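Local coordinates for yersinopine synthase (Yersinia pestis, PDB 6C4M), which catalyses the NADPH-dependent reductive condensation of pyruvate with an amino-acid-derived intermediate, the last step in making the metallophore yersinopine, at residues M19-L23 with A225-W229; G59-K63 with C93-Q97; V102-L108 with A128-S134; Y118-Q122 with M147-L151. Residue numbers count along the deposited sequence, not the author numbering.

Contact 1: M19-L23 with A225-W229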
loop_
_atom_site.group_PDB
_atom_site.type_symbol
_atom_site.label_atom_id
_atom_site.label_comp_id
_atom_site.label_asym_id
_atom_site.label_seq_id
_atom_site.Cartn_x
_atom_site.Cartn_y
_atom_site.Cartn_z
ATOM N N MET A 19 -50.407 -9.319 13.788
ATOM C CA MET A 19 -49.044 -9.367 14.310
ATOM C C MET A 19 -48.098 -8.962 13.179
ATOM O O MET A 19 -48.238 -9.448 12.065
ATOM C CB MET A 19 -48.687 -10.766 14.827
ATOM C CG MET A 19 -49.516 -11.226 16.107
ATOM S SD MET A 19 -49.148 -10.140 17.490
ATOM C CE MET A 19 -47.342 -10.228 17.662
ATOM N N HIS A 20 -47.137 -8.077 13.465
ATOM C CA HIS A 20 -46.297 -7.529 12.401
ATOM C C HIS A 20 -45.481 -8.581 11.654
ATOM O O HIS A 20 -45.066 -8.324 10.516
ATOM C CB HIS A 20 -45.398 -6.424 12.969
ATOM C CG HIS A 20 -46.076 -5.093 13.011
ATOM N ND1 HIS A 20 -45.598 -3.985 12.344
ATOM C CD2 HIS A 20 -47.255 -4.717 13.573
ATOM C CE1 HIS A 20 -46.424 -2.970 12.535
ATOM N NE2 HIS A 20 -47.439 -3.389 13.277
ATOM N N ASN A 21 -45.212 -9.749 12.234
ATOM C CA ASN A 21 -44.449 -10.745 11.483
ATOM C C ASN A 21 -45.343 -11.637 10.615
ATOM O O ASN A 21 -44.853 -12.596 10.005
ATOM C CB ASN A 21 -43.571 -11.577 12.421
ATOM C CG ASN A 21 -44.348 -12.285 13.488
ATOM O OD1 ASN A 21 -45.157 -11.676 14.214
ATOM N ND2 ASN A 21 -44.075 -13.588 13.629
ATOM N N THR A 22 -46.617 -11.294 10.485
ATOM C CA THR A 22 -47.504 -11.950 9.531
ATOM C C THR A 22 -48.056 -10.998 8.474
ATOM O O THR A 22 -48.980 -11.381 7.739
ATOM C CB THR A 22 -48.679 -12.607 10.256
ATOM O OG1 THR A 22 -49.575 -11.585 10.726
ATOM C CG2 THR A 22 -48.180 -13.459 11.407
ATOM N N LEU A 23 -47.577 -9.761 8.409
ATOM C CA LEU A 23 -48.151 -8.794 7.455
ATOM C C LEU A 23 -47.844 -9.182 6.007
ATOM O O LEU A 23 -46.685 -9.445 5.677
ATOM C CB LEU A 23 -47.614 -7.385 7.682
ATOM C CG LEU A 23 -47.809 -6.713 9.034
ATOM C CD1 LEU A 23 -47.338 -5.244 8.956
ATOM C CD2 LEU A 23 -49.203 -6.779 9.453
ATOM N N ALA A 225 -43.477 -1.387 16.582
ATOM C CA ALA A 225 -43.609 -2.785 16.168
ATOM C C ALA A 225 -42.801 -3.108 14.903
ATOM O O ALA A 225 -42.217 -4.192 14.806
ATOM C CB ALA A 225 -45.083 -3.135 15.960
ATOM N N GLU A 226 -42.775 -2.206 13.906
ATOM C CA GLU A 226 -42.013 -2.500 12.691
ATOM C C GLU A 226 -40.527 -2.561 12.985
ATOM O O GLU A 226 -39.826 -3.453 12.496
ATOM C CB GLU A 226 -42.258 -1.450 11.600
ATOM C CG GLU A 226 -43.450 -1.719 10.691
ATOM C CD GLU A 226 -43.288 -2.989 9.882
ATOM O OE1 GLU A 226 -43.673 -4.060 10.393
ATOM O OE2 GLU A 226 -42.775 -2.927 8.744
ATOM N N MET A 227 -40.022 -1.582 13.744
ATOM C CA MET A 227 -38.621 -1.606 14.177
ATOM C C MET A 227 -38.296 -2.888 14.927
ATOM O O MET A 227 -37.237 -3.491 14.705
ATOM C CB MET A 227 -38.328 -0.405 15.073
ATOM C CG MET A 227 -38.573 0.919 14.380
ATOM S SD MET A 227 -37.061 1.672 13.878
ATOM C CE MET A 227 -37.444 3.359 14.374
ATOM N N SER A 228 -39.197 -3.313 15.823
ATOM C CA SER A 228 -38.974 -4.548 16.568
ATOM C C SER A 228 -38.949 -5.726 15.619
ATOM O O SER A 228 -38.151 -6.654 15.776
ATOM C CB SER A 228 -40.068 -4.747 17.624
ATOM O OG SER A 228 -40.061 -3.684 18.556
ATOM N N TRP A 229 -39.827 -5.699 14.622
ATOM C CA TRP A 229 -39.884 -6.786 13.658
ATOM C C TRP A 229 -38.589 -6.854 12.863
ATOM O O TRP A 229 -37.985 -7.925 12.736
ATOM C CB TRP A 229 -41.084 -6.607 12.724
ATOM C CG TRP A 229 -41.056 -7.558 11.579
ATOM C CD1 TRP A 229 -41.372 -8.876 11.600
ATOM C CD2 TRP A 229 -40.694 -7.255 10.238
ATOM N NE1 TRP A 229 -41.210 -9.425 10.352
ATOM C CE2 TRP A 229 -40.799 -8.445 9.494
ATOM C CE3 TRP A 229 -40.281 -6.094 9.594
ATOM C CZ2 TRP A 229 -40.507 -8.506 8.140
ATOM C CZ3 TRP A 229 -39.994 -6.152 8.256
ATOM C CH2 TRP A 229 -40.110 -7.352 7.538
HETATM O O HOH W 1 -41.784 -11.946 9.314
#

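Contact 2: G59-K63 with C93-Q97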
loop_
_atom_site.group_PDB
_atom_site.type_symbol
_atom_site.label_atom_id
_atom_site.label_comp_id
_atom_site.label_asym_id
_atom_site.label_seq_id
_atom_site.Cartn_x
_atom_site.Cartn_y
_atom_site.Cartn_z
ATOM N N GLY A 59 -35.777 -10.230 -15.566
ATOM C CA GLY A 59 -37.101 -10.244 -14.970
ATOM C C GLY A 59 -38.042 -11.180 -15.697
ATOM O O GLY A 59 -38.758 -11.958 -15.073
ATOM N N GLU A 60 -38.027 -11.140 -17.031
ATOM C CA GLU A 60 -38.877 -12.030 -17.811
ATOM C C GLU A 60 -38.556 -13.493 -17.528
ATOM O O GLU A 60 -39.463 -14.322 -17.407
ATOM C CB GLU A 60 -38.719 -11.720 -19.305
ATOM C CG GLU A 60 -39.816 -12.313 -20.166
ATOM C CD GLU A 60 -41.172 -11.654 -19.931
ATOM O OE1 GLU A 60 -41.188 -10.473 -19.528
ATOM O OE2 GLU A 60 -42.215 -12.319 -20.145
ATOM N N ARG A 61 -37.273 -13.841 -17.440
ATOM C CA ARG A 61 -36.926 -15.234 -17.199
ATOM C C ARG A 61 -37.369 -15.677 -15.806
ATOM O O ARG A 61 -37.777 -16.828 -15.618
ATOM C CB ARG A 61 -35.417 -15.436 -17.390
ATOM C CG ARG A 61 -35.010 -16.899 -17.593
ATOM C CD ARG A 61 -33.691 -17.045 -18.327
ATOM N NE ARG A 61 -32.563 -17.286 -17.419
ATOM C CZ ARG A 61 -31.627 -16.394 -17.082
ATOM N NH1 ARG A 61 -31.642 -15.153 -17.562
ATOM N NH2 ARG A 61 -30.660 -16.759 -16.251
ATOM N N LEU A 62 -37.288 -14.778 -14.824
ATOM C CA LEU A 62 -37.760 -15.081 -13.476
ATOM C C LEU A 62 -39.278 -15.120 -13.437
ATOM O O LEU A 62 -39.868 -15.931 -12.707
ATOM C CB LEU A 62 -37.222 -14.035 -12.497
ATOM C CG LEU A 62 -37.698 -14.082 -11.034
ATOM C CD1 LEU A 62 -37.134 -15.315 -10.352
ATOM C CD2 LEU A 62 -37.279 -12.795 -10.294
ATOM N N LYS A 63 -39.926 -14.243 -14.207
ATOM C CA LYS A 63 -41.376 -14.290 -14.317
ATOM C C LYS A 63 -41.823 -15.638 -14.854
ATOM O O LYS A 63 -42.750 -16.257 -14.327
ATOM C CB LYS A 63 -41.868 -13.164 -15.215
ATOM C CG LYS A 63 -43.399 -13.107 -15.360
ATOM C CD LYS A 63 -43.803 -12.005 -16.346
ATOM C CE LYS A 63 -45.291 -11.667 -16.255
ATOM N NZ LYS A 63 -45.654 -10.641 -17.269
ATOM N N CYS A 93 -47.177 -14.043 -4.989
ATOM C CA CYS A 93 -47.614 -13.156 -6.050
ATOM C C CYS A 93 -46.380 -12.539 -6.686
ATOM O O CYS A 93 -45.512 -12.038 -5.971
ATOM C CB CYS A 93 -48.540 -12.079 -5.486
ATOM S SG CYS A 93 -49.125 -10.926 -6.702
ATOM N N TYR A 94 -46.296 -12.588 -8.013
ATOM C CA TYR A 94 -45.214 -11.946 -8.747
ATOM C C TYR A 94 -45.820 -11.050 -9.808
ATOM O O TYR A 94 -46.748 -11.462 -10.515
ATOM C CB TYR A 94 -44.279 -12.973 -9.385
ATOM C CG TYR A 94 -43.084 -12.385 -10.122
ATOM C CD1 TYR A 94 -43.156 -12.057 -11.468
ATOM C CD2 TYR A 94 -41.873 -12.190 -9.468
ATOM C CE1 TYR A 94 -42.044 -11.539 -12.144
ATOM C CE2 TYR A 94 -40.792 -11.673 -10.110
ATOM C CZ TYR A 94 -40.873 -11.349 -11.453
ATOM O OH TYR A 94 -39.761 -10.849 -12.090
ATOM N N ILE A 95 -45.314 -9.817 -9.891
ATOM C CA ILE A 95 -45.758 -8.837 -10.871
ATOM C C ILE A 95 -44.535 -8.207 -11.526
ATOM O O ILE A 95 -43.432 -8.202 -10.971
ATOM C CB ILE A 95 -46.632 -7.739 -10.242
ATOM C CG1 ILE A 95 -45.894 -7.126 -9.045
ATOM C CG2 ILE A 95 -48.017 -8.314 -9.879
ATOM C CD1 ILE A 95 -46.596 -5.894 -8.438
ATOM N N ASP A 96 -44.755 -7.663 -12.724
ATOM C CA ASP A 96 -43.728 -6.932 -13.441
ATOM C C ASP A 96 -44.227 -5.576 -13.907
ATOM O O ASP A 96 -43.580 -4.946 -14.731
ATOM C CB ASP A 96 -43.202 -7.747 -14.626
ATOM C CG ASP A 96 -44.215 -7.891 -15.736
ATOM O OD1 ASP A 96 -45.372 -7.485 -15.522
ATOM O OD2 ASP A 96 -43.843 -8.424 -16.803
ATOM N N GLN A 97 -45.339 -5.109 -13.380
ATOM C CA GLN A 97 -45.837 -3.768 -13.633
ATOM C C GLN A 97 -46.269 -3.199 -12.296
ATOM O O GLN A 97 -47.053 -3.828 -11.576
ATOM C CB GLN A 97 -47.031 -3.756 -14.627
ATOM C CG GLN A 97 -46.672 -3.967 -16.089
ATOM C CD GLN A 97 -45.580 -3.021 -16.602
ATOM O OE1 GLN A 97 -45.605 -1.807 -16.360
ATOM N NE2 GLN A 97 -44.602 -3.587 -17.301
HETATM O O HOH W 2 -41.170 -9.478 -16.857
#

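Contact 3: V102-L108 with A128-S134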
loop_
_atom_site.group_PDB
_atom_site.type_symbol
_atom_site.label_atom_id
_atom_site.label_comp_id
_atom_site.label_asym_id
_atom_site.label_seq_id
_atom_site.Cartn_x
_atom_site.Cartn_y
_atom_site.Cartn_z
ATOM N N VAL A 102 -51.065 -3.592 -5.982
ATOM C CA VAL A 102 -52.366 -3.245 -5.419
ATOM C C VAL A 102 -52.870 -4.373 -4.528
ATOM O O VAL A 102 -52.455 -5.525 -4.647
ATOM C CB VAL A 102 -53.428 -2.985 -6.508
ATOM C CG1 VAL A 102 -52.964 -1.913 -7.445
ATOM C CG2 VAL A 102 -53.746 -4.257 -7.266
ATOM N N GLY A 103 -53.828 -4.039 -3.683
ATOM C CA GLY A 103 -54.451 -5.046 -2.836
ATOM C C GLY A 103 -54.177 -4.855 -1.362
ATOM O O GLY A 103 -54.039 -3.720 -0.896
ATOM N N ASP A 104 -54.098 -5.947 -0.606
ATOM C CA ASP A 104 -54.081 -5.840 0.843
ATOM C C ASP A 104 -52.672 -5.782 1.423
ATOM O O ASP A 104 -52.515 -5.905 2.646
ATOM C CB ASP A 104 -54.860 -7.012 1.459
ATOM C CG ASP A 104 -54.183 -8.357 1.208
ATOM O OD1 ASP A 104 -53.023 -8.357 0.717
ATOM O OD2 ASP A 104 -54.794 -9.413 1.498
ATOM N N TRP A 105 -51.643 -5.621 0.581
ATOM C CA TRP A 105 -50.284 -5.498 1.077
ATOM C C TRP A 105 -50.205 -4.438 2.170
ATOM O O TRP A 105 -50.644 -3.300 1.984
ATOM C CB TRP A 105 -49.319 -5.133 -0.066
ATOM C CG TRP A 105 -49.430 -6.063 -1.226
ATOM C CD1 TRP A 105 -50.001 -5.797 -2.447
ATOM C CD2 TRP A 105 -49.007 -7.431 -1.269
ATOM N NE1 TRP A 105 -49.935 -6.915 -3.249
ATOM C CE2 TRP A 105 -49.336 -7.930 -2.554
ATOM C CE3 TRP A 105 -48.356 -8.274 -0.362
ATOM C CZ2 TRP A 105 -49.052 -9.235 -2.943
ATOM C CZ3 TRP A 105 -48.066 -9.568 -0.756
ATOM C CH2 TRP A 105 -48.421 -10.035 -2.033
ATOM N N GLN A 106 -49.577 -4.795 3.289
ATOM C CA GLN A 106 -49.393 -3.847 4.385
ATOM C C GLN A 106 -47.962 -3.347 4.533
ATOM O O GLN A 106 -47.741 -2.359 5.240
ATOM C CB GLN A 106 -49.867 -4.472 5.690
ATOM C CG GLN A 106 -51.352 -4.846 5.567
ATOM C CD GLN A 106 -51.997 -5.171 6.884
ATOM O OE1 GLN A 106 -51.538 -4.742 7.930
ATOM N NE2 GLN A 106 -53.111 -5.893 6.826
ATOM N N ARG A 107 -47.004 -3.970 3.858
ATOM C CA ARG A 107 -45.613 -3.545 3.924
ATOM C C ARG A 107 -45.045 -3.629 2.517
ATOM O O ARG A 107 -45.192 -4.655 1.834
ATOM C CB ARG A 107 -44.835 -4.419 4.920
ATOM C CG ARG A 107 -43.375 -4.144 4.992
ATOM C CD ARG A 107 -42.669 -5.206 5.805
ATOM N NE ARG A 107 -43.061 -5.224 7.209
ATOM C CZ ARG A 107 -43.529 -6.297 7.848
ATOM N NH1 ARG A 107 -43.700 -7.449 7.211
ATOM N NH2 ARG A 107 -43.806 -6.228 9.143
ATOM N N LEU A 108 -44.472 -2.516 2.063
ATOM C CA LEU A 108 -43.643 -2.488 0.873
ATOM C C LEU A 108 -42.181 -2.348 1.284
ATOM O O LEU A 108 -41.840 -1.539 2.160
ATOM C CB LEU A 108 -44.002 -1.333 -0.056
ATOM C CG LEU A 108 -45.449 -1.213 -0.503
ATOM C CD1 LEU A 108 -45.540 -0.058 -1.492
ATOM C CD2 LEU A 108 -45.936 -2.523 -1.106
ATOM N N ALA A 128 -54.928 2.167 -4.207
ATOM C CA ALA A 128 -55.288 0.758 -4.265
ATOM C C ALA A 128 -54.562 -0.079 -3.229
ATOM O O ALA A 128 -54.549 -1.308 -3.349
ATOM C CB ALA A 128 -55.006 0.207 -5.660
ATOM N N LEU A 129 -53.937 0.562 -2.236
ATOM C CA LEU A 129 -53.275 -0.115 -1.117
ATOM C C LEU A 129 -53.908 0.433 0.158
ATOM O O LEU A 129 -53.284 1.215 0.883
ATOM C CB LEU A 129 -51.755 0.106 -1.159
ATOM C CG LEU A 129 -51.058 -0.493 -2.384
ATOM C CD1 LEU A 129 -49.637 0.004 -2.541
ATOM C CD2 LEU A 129 -51.084 -2.010 -2.283
ATOM N N PRO A 130 -55.152 0.030 0.464
ATOM C CA PRO A 130 -55.875 0.635 1.597
ATOM C C PRO A 130 -55.321 0.258 2.955
ATOM O O PRO A 130 -55.550 0.990 3.928
ATOM C CB PRO A 130 -57.309 0.104 1.422
ATOM C CG PRO A 130 -57.136 -1.200 0.658
ATOM C CD PRO A 130 -55.960 -0.970 -0.249
ATOM N N GLN A 131 -54.571 -0.835 3.054
ATOM C CA GLN A 131 -54.085 -1.303 4.341
ATOM C C GLN A 131 -52.579 -1.126 4.493
ATOM O O GLN A 131 -51.971 -1.720 5.395
ATOM C CB GLN A 131 -54.454 -2.759 4.526
ATOM C CG GLN A 131 -55.918 -2.995 4.453
ATOM C CD GLN A 131 -56.264 -4.237 5.161
ATOM O OE1 GLN A 131 -56.068 -5.337 4.644
ATOM N NE2 GLN A 131 -56.741 -4.089 6.385
ATOM N N LEU A 132 -51.977 -0.316 3.644
ATOM C CA LEU A 132 -50.548 -0.075 3.708
ATOM C C LEU A 132 -50.168 0.537 5.053
ATOM O O LEU A 132 -50.702 1.579 5.441
ATOM C CB LEU A 132 -50.128 0.854 2.566
ATOM C CG LEU A 132 -48.627 1.171 2.549
ATOM C CD1 LEU A 132 -47.800 -0.103 2.317
ATOM C CD2 LEU A 132 -48.352 2.212 1.465
ATOM N N LYS A 133 -49.226 -0.106 5.754
ATOM C CA LYS A 133 -48.728 0.383 7.040
ATOM C C LYS A 133 -47.271 0.843 7.038
ATOM O O LYS A 133 -46.901 1.669 7.886
ATOM C CB LYS A 133 -48.840 -0.710 8.107
ATOM C CG LYS A 133 -50.233 -1.281 8.349
ATOM C CD LYS A 133 -50.173 -2.219 9.569
ATOM C CE LYS A 133 -50.727 -1.568 10.838
ATOM N NZ LYS A 133 -52.209 -1.814 10.992
ATOM N N SER A 134 -46.411 0.285 6.185
ATOM C CA SER A 134 -44.998 0.626 6.267
ATOM C C SER A 134 -44.320 0.524 4.905
ATOM O O SER A 134 -44.655 -0.314 4.057
ATOM C CB SER A 134 -44.293 -0.271 7.272
ATOM O OG SER A 134 -44.368 -1.610 6.833
HETATM O O HOH W 3 -53.116 -2.438 1.240
#

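Contact 4: Y118-Q122 with M147-L151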
loop_
_atom_site.group_PDB
_atom_site.type_symbol
_atom_site.label_atom_id
_atom_site.label_comp_id
_atom_site.label_asym_id
_atom_site.label_seq_id
_atom_site.Cartn_x
_atom_site.Cartn_y
_atom_site.Cartn_z
ATOM N N TYR A 118 -37.585 7.136 -6.432
ATOM C CA TYR A 118 -38.543 8.123 -6.916
ATOM C C TYR A 118 -39.338 7.561 -8.078
ATOM O O TYR A 118 -40.581 7.594 -8.074
ATOM C CB TYR A 118 -37.831 9.400 -7.339
ATOM C CG TYR A 118 -38.713 10.441 -7.995
ATOM C CD1 TYR A 118 -39.620 11.182 -7.237
ATOM C CD2 TYR A 118 -38.652 10.688 -9.372
ATOM C CE1 TYR A 118 -40.438 12.142 -7.828
ATOM C CE2 TYR A 118 -39.470 11.655 -9.968
ATOM C CZ TYR A 118 -40.359 12.369 -9.186
ATOM O OH TYR A 118 -41.169 13.337 -9.739
ATOM N N ALA A 119 -38.625 7.015 -9.070
ATOM C CA ALA A 119 -39.266 6.508 -10.278
ATOM C C ALA A 119 -40.234 5.382 -9.931
ATOM O O ALA A 119 -41.320 5.282 -10.512
ATOM C CB ALA A 119 -38.186 6.045 -11.276
ATOM N N VAL A 120 -39.880 4.564 -8.938
ATOM C CA VAL A 120 -40.743 3.469 -8.500
ATOM C C VAL A 120 -41.955 4.012 -7.762
ATOM O O VAL A 120 -43.103 3.725 -8.118
ATOM C CB VAL A 120 -39.949 2.476 -7.626
ATOM C CG1 VAL A 120 -40.903 1.461 -6.929
ATOM C CG2 VAL A 120 -38.919 1.730 -8.456
ATOM N N LEU A 121 -41.725 4.839 -6.746
ATOM C CA LEU A 121 -42.830 5.296 -5.917
ATOM C C LEU A 121 -43.871 6.072 -6.723
ATOM O O LEU A 121 -45.070 5.983 -6.419
ATOM C CB LEU A 121 -42.297 6.128 -4.749
ATOM C CG LEU A 121 -41.532 5.276 -3.721
ATOM C CD1 LEU A 121 -40.808 6.193 -2.755
ATOM C CD2 LEU A 121 -42.396 4.307 -2.955
ATOM N N GLN A 122 -43.450 6.800 -7.765
ATOM C CA GLN A 122 -44.388 7.552 -8.609
ATOM C C GLN A 122 -45.310 6.651 -9.411
ATOM O O GLN A 122 -46.371 7.107 -9.870
ATOM C CB GLN A 122 -43.629 8.456 -9.586
ATOM C CG GLN A 122 -43.039 9.753 -8.980
ATOM C CD GLN A 122 -44.094 10.709 -8.394
ATOM O OE1 GLN A 122 -44.724 10.414 -7.386
ATOM N NE2 GLN A 122 -44.271 11.856 -9.021
ATOM N N MET A 147 -37.595 12.277 1.067
ATOM C CA MET A 147 -38.233 12.229 -0.242
ATOM C C MET A 147 -39.460 11.325 -0.214
ATOM O O MET A 147 -40.544 11.702 -0.676
ATOM C CB MET A 147 -37.230 11.730 -1.273
ATOM C CG MET A 147 -37.519 12.149 -2.707
ATOM S SD MET A 147 -36.977 10.860 -3.858
ATOM C CE MET A 147 -38.449 9.829 -3.465
ATOM N N VAL A 148 -39.293 10.111 0.302
ATOM C CA VAL A 148 -40.414 9.177 0.393
ATOM C C VAL A 148 -41.535 9.738 1.265
ATOM O O VAL A 148 -42.721 9.573 0.942
ATOM C CB VAL A 148 -39.910 7.820 0.904
ATOM C CG1 VAL A 148 -41.058 6.866 1.227
ATOM C CG2 VAL A 148 -38.975 7.263 -0.144
ATOM N N GLN A 149 -41.200 10.377 2.392
ATOM C CA GLN A 149 -42.246 10.985 3.217
ATOM C C GLN A 149 -43.087 11.941 2.396
ATOM O O GLN A 149 -44.326 11.987 2.508
ATOM C CB GLN A 149 -41.658 11.778 4.378
ATOM C CG GLN A 149 -41.182 11.016 5.565
ATOM C CD GLN A 149 -40.731 11.987 6.630
ATOM O OE1 GLN A 149 -39.548 12.127 6.861
ATOM N NE2 GLN A 149 -41.671 12.717 7.223
ATOM N N ASN A 150 -42.399 12.791 1.635
ATOM C CA ASN A 150 -43.085 13.822 0.873
ATOM C C ASN A 150 -44.075 13.205 -0.104
ATOM O O ASN A 150 -45.225 13.645 -0.207
ATOM C CB ASN A 150 -42.055 14.679 0.131
ATOM C CG ASN A 150 -42.682 15.839 -0.571
ATOM O OD1 ASN A 150 -43.188 15.700 -1.680
ATOM N ND2 ASN A 150 -42.683 16.990 0.080
ATOM N N LEU A 151 -43.644 12.177 -0.841
ATOM C CA LEU A 151 -44.547 11.537 -1.796
ATOM C C LEU A 151 -45.731 10.897 -1.093
ATOM O O LEU A 151 -46.877 10.994 -1.549
ATOM C CB LEU A 151 -43.799 10.481 -2.607
ATOM C CG LEU A 151 -42.641 10.951 -3.513
ATOM C CD1 LEU A 151 -42.041 9.747 -4.242
ATOM C CD2 LEU A 151 -43.096 11.980 -4.518
#

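Contact 1: M19-L23 with A225-W229
A hydrogen bond is the direct polar link between the first ordered residues and helix 225-235. His20 donates from ND1 to OE1 of Glu226 at 2.7 Å, a His-carboxylate hydrogen bond with an angle of 160° at the proton. The glutamate has a stronger partner besides, since its OE1 also forms a salt bridge with Arg107, while its OE2 accepts from Ser134. A second polar link is indirect: one water donates to Asn21 O at 3.2 Å and accepts from Trp229 NE1 at 2.8 Å.

The principle at work is that a segment without regular structure can be held by a few side chains together with its backbone carbonyls. Here the loop leads directly into strand 25-28, the first strand of the Rossmann-type nucleotide-binding fold, and the helix belongs to a part of the chain some 200 residues later; the NADP+ site lies away from this contact.

Apolar and ring contacts fill in around the polar pair. Ala225 CB sits 3.5 Å from the centroid of the His20 ring and only 5° off its normal, a CH-pi contact over the face, so the imidazole is used on a face and at its edge. Trp229 is met in two ways: Asn21 CB approaches CD1 of the indole from the edge at 3.6 Å, and His20 O lies over a ring face, 3.9 Å from Trp229 CD1.

Contact 2: G59-K63 with C93-Q97
This is a helix-on-sheet contact, in which helix 57-68 rests on strand 93-95 and the turn after it. The local axes pass 9.9 Å apart, and their directions differ by 151°, so helix and strand run nearly antiparallel. Tyr94 points toward the helix and takes the largest share of the contact: its CE1 meets Lys63 CB at 3.5 Å, and its CE2 lies 3.7 Å from Leu62 CD2. Such packing belongs to the beta-alpha-beta crossover of a Rossmann fold: helix 57-68 lies on the connection between parallel strands 49-52 and 93-95, into which the antiparallel pair 71-76 and 87-90 is inserted. The NADP+ site is close: Leu62 lies beside Ala30 and Tyr94 beside Asn53, both residues that bind the cofactor. Lys63, extended with all four chi angles trans, carries NZ to Asp96 OD2 at 2.9 Å, a salt bridge. Glu60 OE1 stands 4.3 Å from Asp96 OD2; a water 2.9 Å from each oxygen bridges them from the side, and Lys63 offsets the charge of Asp96.

Contact 3: V102-L108 with A128-S134
Two loops that deliver neighbouring parallel strands to a sheet fit together as interlocking relief. One bump is Leu129, whose CD2 enters a hollow lined by Val102 CA at 3.6 Å, Gly103 O at 3.7 Å and the edge of the indole at Trp105 CD1, 3.9 Å away. At the outer end Val102 CG1 presses on Ala128 CB at 3.4 Å, and Gly103 N donates to Ala128 O at 2.8 Å. Deeper in, Leu132 CD1 lodges against Leu108 CG at 3.8 Å. Segment 128-134 bends through a type I turn, Leu129 to Leu132, and one water fits between the turn and the facing backbone; it donates to Gly103 O and to Trp105 O, both at 2.7 Å, and accepts from Gln131 N at 2.8 Å.

Beyond the turn, parallel sheet pairing of the Rossmann-type core begins, with Arg107 bridged to Ser134: Gln106 O accepts from Ser134 N at 3.1 Å, and Leu108 N donates to Ser134 O at 3.0 Å. Gln106 O takes a further bond from Lys133 N at 2.7 Å. The Gln106 side chain lies across the second loop, its CG 3.2 Å from Gln131 O and its OE1 3.3 Å from Lys133 CD.

Contact 4: Y118-Q122 with M147-L151
A methionine-aromatic contact is the oddest feature of an otherwise plain apolar interface. The sulfur of Met147 lies 5.4 Å from the centroid of the Tyr118 ring, 66° off its normal, an oblique approach in which Met147 CE comes to the ring's edge. The thioether also drapes over the tyrosine's root, SD being 3.9 Å from Tyr118 CB and CE 3.9 Å from Tyr118 CA.

The facing residues are spaced about one helical turn apart: Tyr118 with Leu121 and Gln122 on one side, Met147 and Val148 with Leu151 on the other. Each helix follows a parallel strand of the Rossmann-type sheet: helix 117-121 comes after strand 107-110, and helix 144-154 after strand 134-137. Their closest CA pairs, Tyr118 with Val148 and Leu121 with Leu151, advance in the same chain direction.

Leu151 projects between Tyr118, Leu121 and Gln122. Its CD1 touches Leu121 CB at 3.7 Å and Tyr118 CD1 at 4.1 Å, while its CD2 lies 3.7 Å from Gln122 OE1 at the exposed border. Leu121 answers with CD1 packed on Val148 CG2 at 3.4 Å, and it reaches Leu110 on the sheet as well. Helix 459-471 also packs on Tyr118 and Met147.

How the contacts relate
Contact 1 joins segments about 200 residues apart, and all three other contacts fall inside the loop it closes. Contact 2 closes first; contacts 3 and 4 then interleave, since helix 117-121 lies between the two segments of contact 3 and strand 134-137 between the two of contact 4. Contacts 1 and 3 touch, centres 14 Å apart, chiefly where Arg107 forms a salt bridge with Glu226. Contacts 2 and 3, 19 Å between centres, meet where Cys93 packs on Trp105, and both reach the same mixed sheet. Contact 4 stands about 15 Å, centre to centre, from contact 3 without touching it. Only contact 2 borders the NADP+ site; the others join sheet, flanking helices and N-terminal loop farther away.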